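PDB 5C82: nourseothricin acetyltransferase from Streptomyces noursei, which probably transfers an acetyl group from acetyl-CoA to nourseothricin, a streptothricin-class antibiotic, and so confers resistance to it. Local coordinates for residues A[8-13]-A[118-123]; A[24-29]-A[112-117]; A[80-85]-A[93-98]; A[104-109]-A[140-145]. The protein carries 1 engineered substitution. One frame throughout, in Å; residues are numbered along the deposited sequence.

All four contacts reach one seven-stranded mixed sheet of a GNAT acetyltransferase. Contact 3 is a hairpin of strands 79-85 and 91-100. Contact 1 sets the N-terminal edge strand 11-14 against the start of helix 122-137. Contact 2 brings the loop after helix 20-25 to the end of strand 105-113. Contacts 1 and 2 have centres about 12 Å apart and meet through His117 and Arg118. Contact 4 joins strands 105-113 and 141-147, about 22 Å from contact 2 between centres. Along the chain, contact 3 closes before contact 4 opens, and contacts 1 and 2 both span contact 3. Contacts 2 and 4 share strand 105-113; contacts 1 and 2 flank the loop that, as in relatives, probably receives acetyl-CoA.

Contact 1: A[8-13]-A[118-123]; sequences TAYRYR and RGHGVG
Val122 lays its CG2 methyl over one face of the Tyr10 ring. The methyl carbon is 3.5 Å from the ring centroid and 22° off the ring normal, a CH-pi contact. It sits toward the rim, where the nearest ring atom is Tyr10 CE2, 3.3 Å from Val122 CG2. Val122 has CG1 anti to its backbone N (chi1 -177°) and CG2 beside that N, and it is CG2 that meets the ring. On the opposite face lies Ala9 CB, also offset toward the rim. His120 meets the phenol end of Tyr10 instead. Its CB is 3.5 Å from Tyr10 OH, and the two side chains cross at about a right angle. His120 O lies at the edge of the Tyr10 ring, near its plane.

Residues 118-123, RGHGVG, fit the Arg-x-x-Gly-x-Gly pattern of the GNAT family. In relatives this loop and the following helix start bind the pyrophosphate of acetyl-CoA. Gly121 is the N-cap residue here, and both it and Gly119 have positive phi.

Tyr12 adds a looser contact, with OH 4.1 Å from Val122 CA. Its side chain also packs on Ala125 and Leu129 of helix 122-137. Further out, His117 ND1 hydrogen-bonds Tyr10 OH and so fixes the phenol end. Arg11 and Arg13 bond through their backbones to Tyr85 and Val83, which holds the edge strand in the sheet.

Contact 2: A[24-29]-A[112-117]; sequences EALDGS and EVAPEH
The carboxylate of Asp27 meets the ring of Pro115, OD2 lying 3.4 Å from Pro115 CG. The two side chains cross at about a right angle. On the carboxylate's other oxygen, Ser29 OG approaches from above the plane, 35° out of it, and bonds Asp27 OD1 at 2.7 Å. Ser29 N makes a weak bond to the same OD1. Asp27 has CG anti to its backbone N (chi1 -171°), which carries the carboxylate carbon beside the proline ring. The His117 ring has Ala114 CB at its edge, in plane.

Asp27 O is 3.2 Å from Pro115 CD. Leu26, the first residue beyond the helix, sends CD2 to within 3.7 Å of Glu112 CB, while its CD1 lies 4.3 Å from Ala114 CB. The same alanine methyl touches both Leu26 and the edge of the His117 ring. Glu112 CG lies 3.8 Å from Gly28 CA. Having no side chain, Gly28 lets the glutamate come this close.

No hydrogen bond crosses directly between the segments. Arg118 ties them instead, through NH1 to Ser29 O and NE to Val113 O. A bound tartaric acid, probably from the crystallisation liquor, lies about 3 Å from the Val113 side chain. The segment 112-117 leads from the end of strand 105-113 into the Arg-x-x-Gly-x-Gly loop, an arrangement characteristic of the GNAT fold and its acetyl-CoA site.

Contact 3: A[80-85]-A[93-98]; sequences RTFVAY and GFVVVS
Phe82 and Val95 lie side by side and point the same way from the sheet. Val95 CG1 stands between its backbone N and carbonyl carbon (chi1 66°). It meets the Phe82 ring at the edge, near its plane, and is 3.8 Å from Phe82 CB. Arg80 CG lies over one face of that ring, toward the rim. Val97 shares this side of the sheet, and its CG2 comes within 3.4 Å of Arg80 O. It also packs on Ala130 and Phe133 of helix 122-137.

On the other side, Val83 CG1 touches Phe94 CB at 4.1 Å. Thr81 OG1 rests 3.6 Å from Val96 CG2.

Six backbone hydrogen bonds join the strands, two each at the pairs Arg80-Val97, Phe82-Val95 and Ala84-Gly93. The bond from Val97 N to Arg80 O is short and straight, 2.7 Å and 170°. That from Gly93 N to Ala84 O is the longest at 3.3 Å. At the polar edge, the extended Arg80 chain leads away from strand 91-100, and its NE bonds Thr14 OG1 of the neighbouring strand 11-14. The pairing forms an antiparallel beta hairpin in the central sheet of the GNAT fold.

Contact 4: A[104-109]-A[140-145]; sequences RRLTVE and GHLWLE
The guanidinium of Arg105 is stacked flat on the indole of Trp143, planes 11° apart. Its CZ is 3.5 Å from the centroid of the five-membered ring, a cation-pi contact. The chain bends at chi3 (-75°), which turns NE back toward His141. Arg105 NE then donates to His141 NE2 at 2.9 Å, nearly in the guanidinium plane but tilted from the imidazole plane. His141 NE2 acts as acceptor, consistent with a neutral ring. Guanidinium and imidazole planes stand almost perpendicular. Asp168 of the second subunit forms a salt bridge with Arg105 NH2, so this cluster lies at the dimer interface.

Thr107 runs alongside Trp143, with CG2 at the indole edge and 3.7 Å from CE3. On the other side of the sheet, Leu106 CD1 and Leu142 CD2 are 4.3 Å apart. Val108 CB and Leu144 CB are 4.0 Å apart. Helix 122-137 packs on this side through Phe133, Ala134, Met127 and Thr131.

Backbone bonds link Leu106 N to His141 O, Trp143 N to Leu106 O, and Val108 N to Trp143 O at 2.8 Å. Beyond them, a water bridges Glu109 O and Glu145 O. The strand segments run parallel but 30° askew. They are the two strands of a beta-alpha-beta crossover, and their parting toward the C-terminal ends is characteristic of the acetyl-CoA cleft in GNAT enzymes.

Contact 1: A[8-13]-A[118-123]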
loop_
_atom_site.group_PDB
_atom_site.type_symbol
_atom_site.label_atom_id
_atom_site.label_comp_id
_atom_site.label_asym_id
_atom_site.label_seq_id
_atom_site.Cartn_x
_atom_site.Cartn_y
_atom_site.Cartn_z
ATOM N N THR A 8 13.869 6.467 -30.752
ATOM C CA THR A 8 13.107 5.454 -31.467
ATOM C C THR A 8 11.699 6.005 -31.765
ATOM O O THR A 8 10.706 5.481 -31.258
ATOM C CB THR A 8 13.169 4.076 -30.731
ATOM O OG1 THR A 8 14.503 3.828 -30.280
ATOM C CG2 THR A 8 12.736 2.906 -31.619
ATOM N N ALA A 9 11.636 7.091 -32.585
ATOM C CA ALA A 9 10.449 7.814 -33.103
ATOM C C ALA A 9 9.747 8.766 -32.094
ATOM O O ALA A 9 8.783 9.455 -32.477
ATOM C CB ALA A 9 9.433 6.844 -33.707
ATOM N N TYR A 10 10.243 8.848 -30.846
ATOM C CA TYR A 10 9.592 9.697 -29.850
ATOM C C TYR A 10 10.500 10.766 -29.242
ATOM O O TYR A 10 11.733 10.676 -29.338
ATOM C CB TYR A 10 8.935 8.840 -28.748
ATOM C CG TYR A 10 7.938 7.832 -29.282
ATOM C CD1 TYR A 10 6.642 8.210 -29.609
ATOM C CD2 TYR A 10 8.306 6.504 -29.497
ATOM C CE1 TYR A 10 5.737 7.301 -30.154
ATOM C CE2 TYR A 10 7.415 5.589 -30.059
ATOM C CZ TYR A 10 6.120 5.985 -30.353
ATOM O OH TYR A 10 5.222 5.075 -30.844
ATOM N N ARG A 11 9.874 11.790 -28.629
ATOM C CA ARG A 11 10.572 12.869 -27.917
ATOM C C ARG A 11 10.146 12.745 -26.490
ATOM O O ARG A 11 9.000 12.394 -26.232
ATOM C CB ARG A 11 10.228 14.257 -28.477
ATOM C CG ARG A 11 10.663 14.422 -29.937
ATOM C CD ARG A 11 10.121 15.706 -30.548
ATOM N NE ARG A 11 10.591 15.875 -31.929
ATOM C CZ ARG A 11 11.776 16.378 -32.260
ATOM N NH1 ARG A 11 12.619 16.794 -31.315
ATOM N NH2 ARG A 11 12.120 16.493 -33.533
ATOM N N TYR A 12 11.062 12.991 -25.559
ATOM C CA TYR A 12 10.778 12.813 -24.142
ATOM C C TYR A 12 11.196 14.026 -23.374
ATOM O O TYR A 12 12.233 14.597 -23.668
ATOM C CB TYR A 12 11.537 11.595 -23.592
ATOM C CG TYR A 12 11.215 10.300 -24.293
ATOM C CD1 TYR A 12 11.943 9.886 -25.408
ATOM C CD2 TYR A 12 10.221 9.451 -23.808
ATOM C CE1 TYR A 12 11.652 8.687 -26.055
ATOM C CE2 TYR A 12 9.906 8.261 -24.461
ATOM C CZ TYR A 12 10.613 7.893 -25.592
ATOM O OH TYR A 12 10.296 6.717 -26.212
ATOM N N ARG A 13 10.400 14.405 -22.372
ATOM C CA ARG A 13 10.690 15.537 -21.500
ATOM C C ARG A 13 9.883 15.486 -20.202
ATOM O O ARG A 13 8.977 14.665 -20.038
ATOM C CB ARG A 13 10.442 16.894 -22.220
ATOM C CG ARG A 13 9.058 17.091 -22.829
ATOM C CD ARG A 13 8.848 18.560 -23.197
ATOM N NE ARG A 13 7.593 18.799 -23.918
ATOM C CZ ARG A 13 6.396 18.877 -23.340
ATOM N NH1 ARG A 13 6.276 18.755 -22.026
ATOM N NH2 ARG A 13 5.314 19.095 -24.072
ATOM N N ARG A 118 1.396 1.225 -28.167
ATOM C CA ARG A 118 1.733 0.059 -27.353
ATOM C C ARG A 118 2.587 -0.952 -28.137
ATOM O O ARG A 118 2.310 -1.236 -29.306
ATOM C CB ARG A 118 0.486 -0.560 -26.718
ATOM C CG ARG A 118 0.018 0.275 -25.537
ATOM C CD ARG A 118 -1.254 -0.233 -24.915
ATOM N NE ARG A 118 -2.028 0.897 -24.418
ATOM C CZ ARG A 118 -3.274 0.833 -23.969
ATOM N NH1 ARG A 118 -3.910 -0.334 -23.912
ATOM N NH2 ARG A 118 -3.896 1.934 -23.572
ATOM N N GLY A 119 3.660 -1.409 -27.502
ATOM C CA GLY A 119 4.616 -2.315 -28.121
ATOM C C GLY A 119 5.549 -1.617 -29.093
ATOM O O GLY A 119 6.047 -2.257 -30.027
ATOM N N HIS A 120 5.794 -0.293 -28.891
ATOM C CA HIS A 120 6.730 0.493 -29.707
ATOM C C HIS A 120 7.932 1.008 -28.891
ATOM O O HIS A 120 8.683 1.855 -29.381
ATOM C CB HIS A 120 6.030 1.656 -30.427
ATOM C CG HIS A 120 5.328 1.252 -31.685
ATOM N ND1 HIS A 120 3.955 1.358 -31.807
ATOM C CD2 HIS A 120 5.833 0.747 -32.837
ATOM C CE1 HIS A 120 3.668 0.919 -33.021
ATOM N NE2 HIS A 120 4.765 0.537 -33.677
ATOM N N GLY A 121 8.078 0.517 -27.657
ATOM C CA GLY A 121 9.167 0.907 -26.757
ATOM C C GLY A 121 8.952 2.142 -25.892
ATOM O O GLY A 121 9.848 2.494 -25.126
ATOM N N VAL A 122 7.760 2.795 -25.976
ATOM C CA VAL A 122 7.387 4.015 -25.220
ATOM C C VAL A 122 7.374 3.731 -23.711
ATOM O O VAL A 122 7.957 4.500 -22.945
ATOM C CB VAL A 122 6.016 4.618 -25.662
ATOM C CG1 VAL A 122 5.697 5.911 -24.915
ATOM C CG2 VAL A 122 5.939 4.836 -27.153
ATOM N N GLY A 123 6.666 2.669 -23.305
ATOM C CA GLY A 123 6.556 2.268 -21.904
ATOM C C GLY A 123 7.900 2.011 -21.257
ATOM O O GLY A 123 8.149 2.469 -20.144
#

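Contact 2: A[24-29]-A[112-117]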
loop_
_atom_site.group_PDB
_atom_site.type_symbol
_atom_site.label_atom_id
_atom_site.label_comp_id
_atom_site.label_asym_id
_atom_site.label_seq_id
_atom_site.Cartn_x
_atom_site.Cartn_y
_atom_site.Cartn_z
ATOM N N GLU A 24 -4.835 13.777 -19.552
ATOM C CA GLU A 24 -6.228 13.450 -19.214
ATOM C C GLU A 24 -6.899 12.661 -20.347
ATOM O O GLU A 24 -7.447 11.590 -20.094
ATOM C CB GLU A 24 -7.023 14.750 -18.954
ATOM C CG GLU A 24 -7.272 15.064 -17.486
ATOM C CD GLU A 24 -7.720 16.489 -17.188
ATOM O OE1 GLU A 24 -8.621 17.000 -17.894
ATOM O OE2 GLU A 24 -7.184 17.087 -16.226
ATOM N N ALA A 25 -6.819 13.181 -21.589
ATOM C CA ALA A 25 -7.416 12.615 -22.803
ATOM C C ALA A 25 -6.828 11.297 -23.267
ATOM O O ALA A 25 -7.490 10.590 -24.034
ATOM C CB ALA A 25 -7.332 13.620 -23.942
ATOM N N LEU A 26 -5.568 10.998 -22.895
ATOM C CA LEU A 26 -4.903 9.778 -23.339
ATOM C C LEU A 26 -5.695 8.553 -22.889
ATOM O O LEU A 26 -6.139 8.461 -21.742
ATOM C CB LEU A 26 -3.432 9.727 -22.883
ATOM C CG LEU A 26 -2.569 8.557 -23.403
ATOM C CD1 LEU A 26 -1.158 9.021 -23.714
ATOM C CD2 LEU A 26 -2.539 7.419 -22.398
ATOM N N ASP A 27 -5.877 7.638 -23.828
ATOM C CA ASP A 27 -6.636 6.413 -23.675
ATOM C C ASP A 27 -5.853 5.305 -22.951
ATOM O O ASP A 27 -5.095 4.569 -23.579
ATOM C CB ASP A 27 -7.109 5.948 -25.068
ATOM C CG ASP A 27 -8.089 4.790 -25.072
ATOM O OD1 ASP A 27 -8.794 4.606 -24.053
ATOM O OD2 ASP A 27 -8.211 4.126 -26.120
ATOM N N GLY A 28 -6.108 5.156 -21.660
ATOM C CA GLY A 28 -5.494 4.109 -20.853
ATOM C C GLY A 28 -6.271 2.803 -20.840
ATOM O O GLY A 28 -5.982 1.917 -20.028
ATOM N N SER A 29 -7.264 2.662 -21.738
ATOM C CA SER A 29 -8.090 1.458 -21.771
ATOM C C SER A 29 -7.352 0.334 -22.447
ATOM O O SER A 29 -6.388 0.582 -23.166
ATOM C CB SER A 29 -9.427 1.727 -22.466
ATOM O OG SER A 29 -9.204 1.973 -23.844
ATOM N N GLU A 112 0.925 5.246 -18.554
ATOM C CA GLU A 112 -0.024 4.951 -19.622
ATOM C C GLU A 112 0.523 5.270 -20.986
ATOM O O GLU A 112 1.206 6.276 -21.160
ATOM C CB GLU A 112 -1.382 5.628 -19.377
ATOM C CG GLU A 112 -2.404 4.679 -18.762
ATOM C CD GLU A 112 -3.275 5.279 -17.678
ATOM O OE1 GLU A 112 -3.918 6.325 -17.930
ATOM O OE2 GLU A 112 -3.359 4.664 -16.590
ATOM N N VAL A 113 0.281 4.368 -21.939
ATOM C CA VAL A 113 0.720 4.480 -23.316
ATOM C C VAL A 113 -0.542 4.407 -24.201
ATOM O O VAL A 113 -1.404 3.570 -23.938
ATOM C CB VAL A 113 1.796 3.397 -23.656
ATOM C CG1 VAL A 113 2.216 3.426 -25.135
ATOM C CG2 VAL A 113 3.021 3.544 -22.766
ATOM N N ALA A 114 -0.673 5.313 -25.210
ATOM C CA ALA A 114 -1.813 5.343 -26.149
ATOM C C ALA A 114 -1.837 4.005 -26.889
ATOM O O ALA A 114 -0.765 3.506 -27.217
ATOM C CB ALA A 114 -1.693 6.506 -27.118
ATOM N N PRO A 115 -3.026 3.365 -27.042
ATOM C CA PRO A 115 -3.088 1.992 -27.600
ATOM C C PRO A 115 -2.325 1.722 -28.882
ATOM O O PRO A 115 -1.770 0.632 -28.999
ATOM C CB PRO A 115 -4.592 1.727 -27.789
ATOM C CG PRO A 115 -5.277 3.021 -27.501
ATOM C CD PRO A 115 -4.368 3.828 -26.640
ATOM N N GLU A 116 -2.260 2.706 -29.803
ATOM C CA GLU A 116 -1.545 2.627 -31.089
ATOM C C GLU A 116 -0.018 2.584 -30.882
ATOM O O GLU A 116 0.715 2.085 -31.742
ATOM C CB GLU A 116 -1.872 3.847 -31.981
ATOM C CG GLU A 116 -3.253 4.470 -31.809
ATOM C CD GLU A 116 -3.360 5.538 -30.736
ATOM O OE1 GLU A 116 -2.703 6.595 -30.874
ATOM O OE2 GLU A 116 -4.130 5.330 -29.771
ATOM N N HIS A 117 0.455 3.167 -29.761
ATOM C CA HIS A 117 1.874 3.263 -29.416
ATOM C C HIS A 117 2.336 2.107 -28.556
ATOM O O HIS A 117 3.531 1.993 -28.263
ATOM C CB HIS A 117 2.165 4.624 -28.767
ATOM C CG HIS A 117 1.849 5.765 -29.681
ATOM N ND1 HIS A 117 2.677 6.088 -30.749
ATOM C CD2 HIS A 117 0.783 6.597 -29.689
ATOM C CE1 HIS A 117 2.102 7.113 -31.352
ATOM N NE2 HIS A 117 0.959 7.456 -30.750
#

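Contact 3: A[80-85]-A[93-98]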
loop_
_atom_site.group_PDB
_atom_site.type_symbol
_atom_site.label_atom_id
_atom_site.label_comp_id
_atom_site.label_asym_id
_atom_site.label_seq_id
_atom_site.Cartn_x
_atom_site.Cartn_y
_atom_site.Cartn_z
ATOM N N ARG A 80 7.386 13.865 -9.960
ATOM C CA ARG A 80 7.716 14.206 -11.351
ATOM C C ARG A 80 6.874 13.420 -12.357
ATOM O O ARG A 80 6.539 12.265 -12.106
ATOM C CB ARG A 80 9.203 13.987 -11.648
ATOM C CG ARG A 80 9.717 14.785 -12.853
ATOM C CD ARG A 80 11.210 14.874 -12.771
ATOM N NE ARG A 80 11.790 15.853 -13.679
ATOM C CZ ARG A 80 12.798 16.649 -13.349
ATOM N NH1 ARG A 80 13.315 16.605 -12.125
ATOM N NH2 ARG A 80 13.287 17.509 -14.232
ATOM N N THR A 81 6.552 14.057 -13.495
ATOM C CA THR A 81 5.837 13.459 -14.620
ATOM C C THR A 81 6.703 13.585 -15.871
ATOM O O THR A 81 7.138 14.682 -16.212
ATOM C CB THR A 81 4.444 14.109 -14.844
ATOM O OG1 THR A 81 3.650 13.962 -13.674
ATOM C CG2 THR A 81 3.690 13.518 -16.054
ATOM N N PHE A 82 6.918 12.461 -16.568
ATOM C CA PHE A 82 7.628 12.421 -17.838
ATOM C C PHE A 82 6.639 12.096 -18.944
ATOM O O PHE A 82 5.798 11.212 -18.784
ATOM C CB PHE A 82 8.773 11.401 -17.822
ATOM C CG PHE A 82 9.811 11.681 -16.772
ATOM C CD1 PHE A 82 10.784 12.654 -16.978
ATOM C CD2 PHE A 82 9.873 10.915 -15.615
ATOM C CE1 PHE A 82 11.755 12.905 -16.009
ATOM C CE2 PHE A 82 10.841 11.164 -14.643
ATOM C CZ PHE A 82 11.790 12.144 -14.852
ATOM N N VAL A 83 6.724 12.834 -20.058
ATOM C CA VAL A 83 5.832 12.650 -21.211
ATOM C C VAL A 83 6.639 12.196 -22.404
ATOM O O VAL A 83 7.806 12.558 -22.523
ATOM C CB VAL A 83 5.011 13.937 -21.546
ATOM C CG1 VAL A 83 3.922 14.206 -20.502
ATOM C CG2 VAL A 83 5.919 15.164 -21.746
ATOM N N ALA A 84 6.004 11.459 -23.300
ATOM C CA ALA A 84 6.569 10.989 -24.572
ATOM C C ALA A 84 5.649 11.453 -25.692
ATOM O O ALA A 84 4.451 11.167 -25.653
ATOM C CB ALA A 84 6.671 9.466 -24.591
ATOM N N TYR A 85 6.186 12.215 -26.648
ATOM C CA TYR A 85 5.409 12.719 -27.792
ATOM C C TYR A 85 5.888 12.089 -29.093
ATOM O O TYR A 85 7.085 11.956 -29.319
ATOM C CB TYR A 85 5.477 14.255 -27.883
ATOM C CG TYR A 85 4.491 14.957 -26.972
ATOM C CD1 TYR A 85 4.830 15.284 -25.663
ATOM C CD2 TYR A 85 3.224 15.315 -27.427
ATOM C CE1 TYR A 85 3.920 15.907 -24.815
ATOM C CE2 TYR A 85 2.305 15.951 -26.588
ATOM C CZ TYR A 85 2.659 16.242 -25.283
ATOM O OH TYR A 85 1.760 16.866 -24.455
ATOM N N GLY A 93 2.474 8.803 -24.519
ATOM C CA GLY A 93 2.466 8.251 -23.179
ATOM C C GLY A 93 3.047 9.143 -22.117
ATOM O O GLY A 93 3.672 10.160 -22.426
ATOM N N PHE A 94 2.807 8.767 -20.846
ATOM C CA PHE A 94 3.320 9.494 -19.683
ATOM C C PHE A 94 3.587 8.560 -18.520
ATOM O O PHE A 94 3.042 7.455 -18.462
ATOM C CB PHE A 94 2.362 10.651 -19.263
ATOM C CG PHE A 94 1.029 10.196 -18.713
ATOM C CD1 PHE A 94 -0.049 9.966 -19.561
ATOM C CD2 PHE A 94 0.855 9.990 -17.344
ATOM C CE1 PHE A 94 -1.272 9.519 -19.058
ATOM C CE2 PHE A 94 -0.369 9.529 -16.839
ATOM C CZ PHE A 94 -1.426 9.299 -17.698
ATOM N N VAL A 95 4.375 9.020 -17.570
ATOM C CA VAL A 95 4.662 8.288 -16.322
ATOM C C VAL A 95 4.721 9.330 -15.199
ATOM O O VAL A 95 5.346 10.388 -15.352
ATOM C CB VAL A 95 5.930 7.362 -16.383
ATOM C CG1 VAL A 95 7.227 8.152 -16.555
ATOM C CG2 VAL A 95 6.017 6.452 -15.159
ATOM N N VAL A 96 4.022 9.055 -14.109
ATOM C CA VAL A 96 4.006 9.926 -12.945
ATOM C C VAL A 96 4.748 9.137 -11.886
ATOM O O VAL A 96 4.436 7.960 -11.653
ATOM C CB VAL A 96 2.565 10.333 -12.486
ATOM C CG1 VAL A 96 2.612 11.318 -11.311
ATOM C CG2 VAL A 96 1.746 10.906 -13.643
ATOM N N VAL A 97 5.742 9.776 -11.271
ATOM C CA VAL A 97 6.567 9.191 -10.224
ATOM C C VAL A 97 6.542 10.054 -8.981
ATOM O O VAL A 97 6.370 11.279 -9.061
ATOM C CB VAL A 97 8.013 8.816 -10.677
ATOM C CG1 VAL A 97 7.994 7.886 -11.892
ATOM C CG2 VAL A 97 8.899 10.045 -10.934
ATOM N N SER A 98 6.698 9.405 -7.828
ATOM C CA SER A 98 6.746 10.045 -6.523
ATOM C C SER A 98 7.841 9.331 -5.719
ATOM O O SER A 98 7.929 8.106 -5.766
ATOM C CB SER A 98 5.392 9.918 -5.835
ATOM O OG SER A 98 5.498 10.179 -4.448
#

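Contact 4: A[104-109]-A[140-145]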
loop_
_atom_site.group_PDB
_atom_site.type_symbol
_atom_site.label_atom_id
_atom_site.label_comp_id
_atom_site.label_asym_id
_atom_site.label_seq_id
_atom_site.Cartn_x
_atom_site.Cartn_y
_atom_site.Cartn_z
ATOM N N ARG A 104 13.243 4.756 0.702
ATOM C CA ARG A 104 13.971 5.031 -0.546
ATOM C C ARG A 104 13.238 4.382 -1.726
ATOM O O ARG A 104 13.820 3.672 -2.550
ATOM C CB ARG A 104 15.433 4.553 -0.447
ATOM C CG ARG A 104 16.213 5.116 0.742
ATOM C CD ARG A 104 17.451 4.278 1.022
ATOM N NE ARG A 104 18.434 4.323 -0.068
ATOM C CZ ARG A 104 19.029 3.252 -0.597
ATOM N NH1 ARG A 104 18.735 2.032 -0.157
ATOM N NH2 ARG A 104 19.911 3.394 -1.579
ATOM N N ARG A 105 11.932 4.600 -1.761
ATOM C CA ARG A 105 11.096 4.001 -2.775
ATOM C C ARG A 105 10.643 5.036 -3.775
ATOM O O ARG A 105 10.065 6.050 -3.406
ATOM C CB ARG A 105 9.877 3.297 -2.113
ATOM C CG ARG A 105 8.755 2.911 -3.085
ATOM C CD ARG A 105 7.561 2.316 -2.365
ATOM N NE ARG A 105 7.831 0.934 -1.938
ATOM C CZ ARG A 105 6.914 0.109 -1.441
ATOM N NH1 ARG A 105 5.645 0.499 -1.333
ATOM N NH2 ARG A 105 7.237 -1.128 -1.116
ATOM N N LEU A 106 10.840 4.732 -5.045
ATOM C CA LEU A 106 10.291 5.545 -6.104
ATOM C C LEU A 106 9.012 4.806 -6.536
ATOM O O LEU A 106 9.062 3.679 -7.023
ATOM C CB LEU A 106 11.301 5.688 -7.251
ATOM C CG LEU A 106 11.105 6.790 -8.311
ATOM C CD1 LEU A 106 10.375 6.301 -9.513
ATOM C CD2 LEU A 106 10.654 8.121 -7.737
ATOM N N THR A 107 7.877 5.411 -6.278
ATOM C CA THR A 107 6.567 4.882 -6.642
ATOM C C THR A 107 6.207 5.342 -8.042
ATOM O O THR A 107 6.278 6.531 -8.354
ATOM C CB THR A 107 5.520 5.287 -5.566
ATOM O OG1 THR A 107 5.803 4.540 -4.386
ATOM C CG2 THR A 107 4.058 5.032 -5.998
ATOM N N VAL A 108 5.821 4.407 -8.884
ATOM C CA VAL A 108 5.343 4.727 -10.228
ATOM C C VAL A 108 3.841 4.862 -9.997
ATOM O O VAL A 108 3.148 3.847 -9.865
ATOM C CB VAL A 108 5.710 3.626 -11.275
ATOM C CG1 VAL A 108 5.172 3.985 -12.655
ATOM C CG2 VAL A 108 7.224 3.381 -11.327
ATOM N N GLU A 109 3.364 6.097 -9.797
ATOM C CA GLU A 109 1.947 6.365 -9.478
ATOM C C GLU A 109 1.024 5.979 -10.614
ATOM O O GLU A 109 -0.034 5.391 -10.397
ATOM C CB GLU A 109 1.719 7.842 -9.134
ATOM C CG GLU A 109 2.623 8.390 -8.050
ATOM C CD GLU A 109 2.062 8.350 -6.643
ATOM O OE1 GLU A 109 1.389 7.355 -6.288
ATOM O OE2 GLU A 109 2.348 9.297 -5.876
ATOM N N GLY A 140 16.399 2.860 -3.462
ATOM C CA GLY A 140 16.863 1.485 -3.363
ATOM C C GLY A 140 16.024 0.589 -4.268
ATOM O O GLY A 140 16.479 -0.493 -4.672
ATOM N N HIS A 141 14.775 1.035 -4.596
ATOM C CA HIS A 141 13.871 0.285 -5.469
ATOM C C HIS A 141 12.768 1.143 -6.125
ATOM O O HIS A 141 12.452 2.254 -5.692
ATOM C CB HIS A 141 13.258 -0.950 -4.735
ATOM C CG HIS A 141 12.205 -0.623 -3.710
ATOM N ND1 HIS A 141 12.541 -0.246 -2.420
ATOM C CD2 HIS A 141 10.854 -0.651 -3.822
ATOM C CE1 HIS A 141 11.390 -0.071 -1.784
ATOM N NE2 HIS A 141 10.346 -0.289 -2.594
ATOM N N LEU A 142 12.190 0.593 -7.190
ATOM C CA LEU A 142 11.050 1.160 -7.917
ATOM C C LEU A 142 9.869 0.286 -7.568
ATOM O O LEU A 142 10.018 -0.911 -7.336
ATOM C CB LEU A 142 11.284 1.160 -9.423
ATOM C CG LEU A 142 12.092 2.337 -9.968
ATOM C CD1 LEU A 142 13.563 2.033 -9.906
ATOM C CD2 LEU A 142 11.679 2.651 -11.421
ATOM N N TRP A 143 8.713 0.887 -7.465
ATOM C CA TRP A 143 7.527 0.161 -7.042
ATOM C C TRP A 143 6.331 0.570 -7.864
ATOM O O TRP A 143 6.211 1.735 -8.224
ATOM C CB TRP A 143 7.279 0.456 -5.545
ATOM C CG TRP A 143 6.095 -0.225 -4.920
ATOM C CD1 TRP A 143 6.095 -1.410 -4.245
ATOM C CD2 TRP A 143 4.740 0.262 -4.877
ATOM N NE1 TRP A 143 4.830 -1.683 -3.763
ATOM C CE2 TRP A 143 3.976 -0.683 -4.152
ATOM C CE3 TRP A 143 4.084 1.387 -5.421
ATOM C CZ2 TRP A 143 2.609 -0.500 -3.891
ATOM C CZ3 TRP A 143 2.726 1.561 -5.171
ATOM C CH2 TRP A 143 2.011 0.644 -4.386
ATOM N N LEU A 144 5.408 -0.370 -8.107
ATOM C CA LEU A 144 4.174 -0.007 -8.807
ATOM C C LEU A 144 3.007 -0.870 -8.362
ATOM O O LEU A 144 3.178 -1.962 -7.817
ATOM C CB LEU A 144 4.336 -0.003 -10.354
ATOM C CG LEU A 144 4.662 -1.347 -11.036
ATOM C CD1 LEU A 144 3.361 -2.166 -11.323
ATOM C CD2 LEU A 144 5.444 -1.118 -12.317
ATOM N N GLU A 145 1.821 -0.374 -8.651
ATOM C CA GLU A 145 0.555 -1.024 -8.420
ATOM C C GLU A 145 -0.032 -1.263 -9.797
ATOM O O GLU A 145 0.128 -0.421 -10.683
ATOM C CB GLU A 145 -0.334 -0.092 -7.613
ATOM C CG GLU A 145 -1.656 -0.701 -7.194
ATOM C CD GLU A 145 -2.782 -0.201 -8.064
ATOM O OE1 GLU A 145 -3.283 0.922 -7.819
ATOM O OE2 GLU A 145 -3.131 -0.920 -9.026
HETATM O O HOH W 1 -1.207 2.386 -11.004
#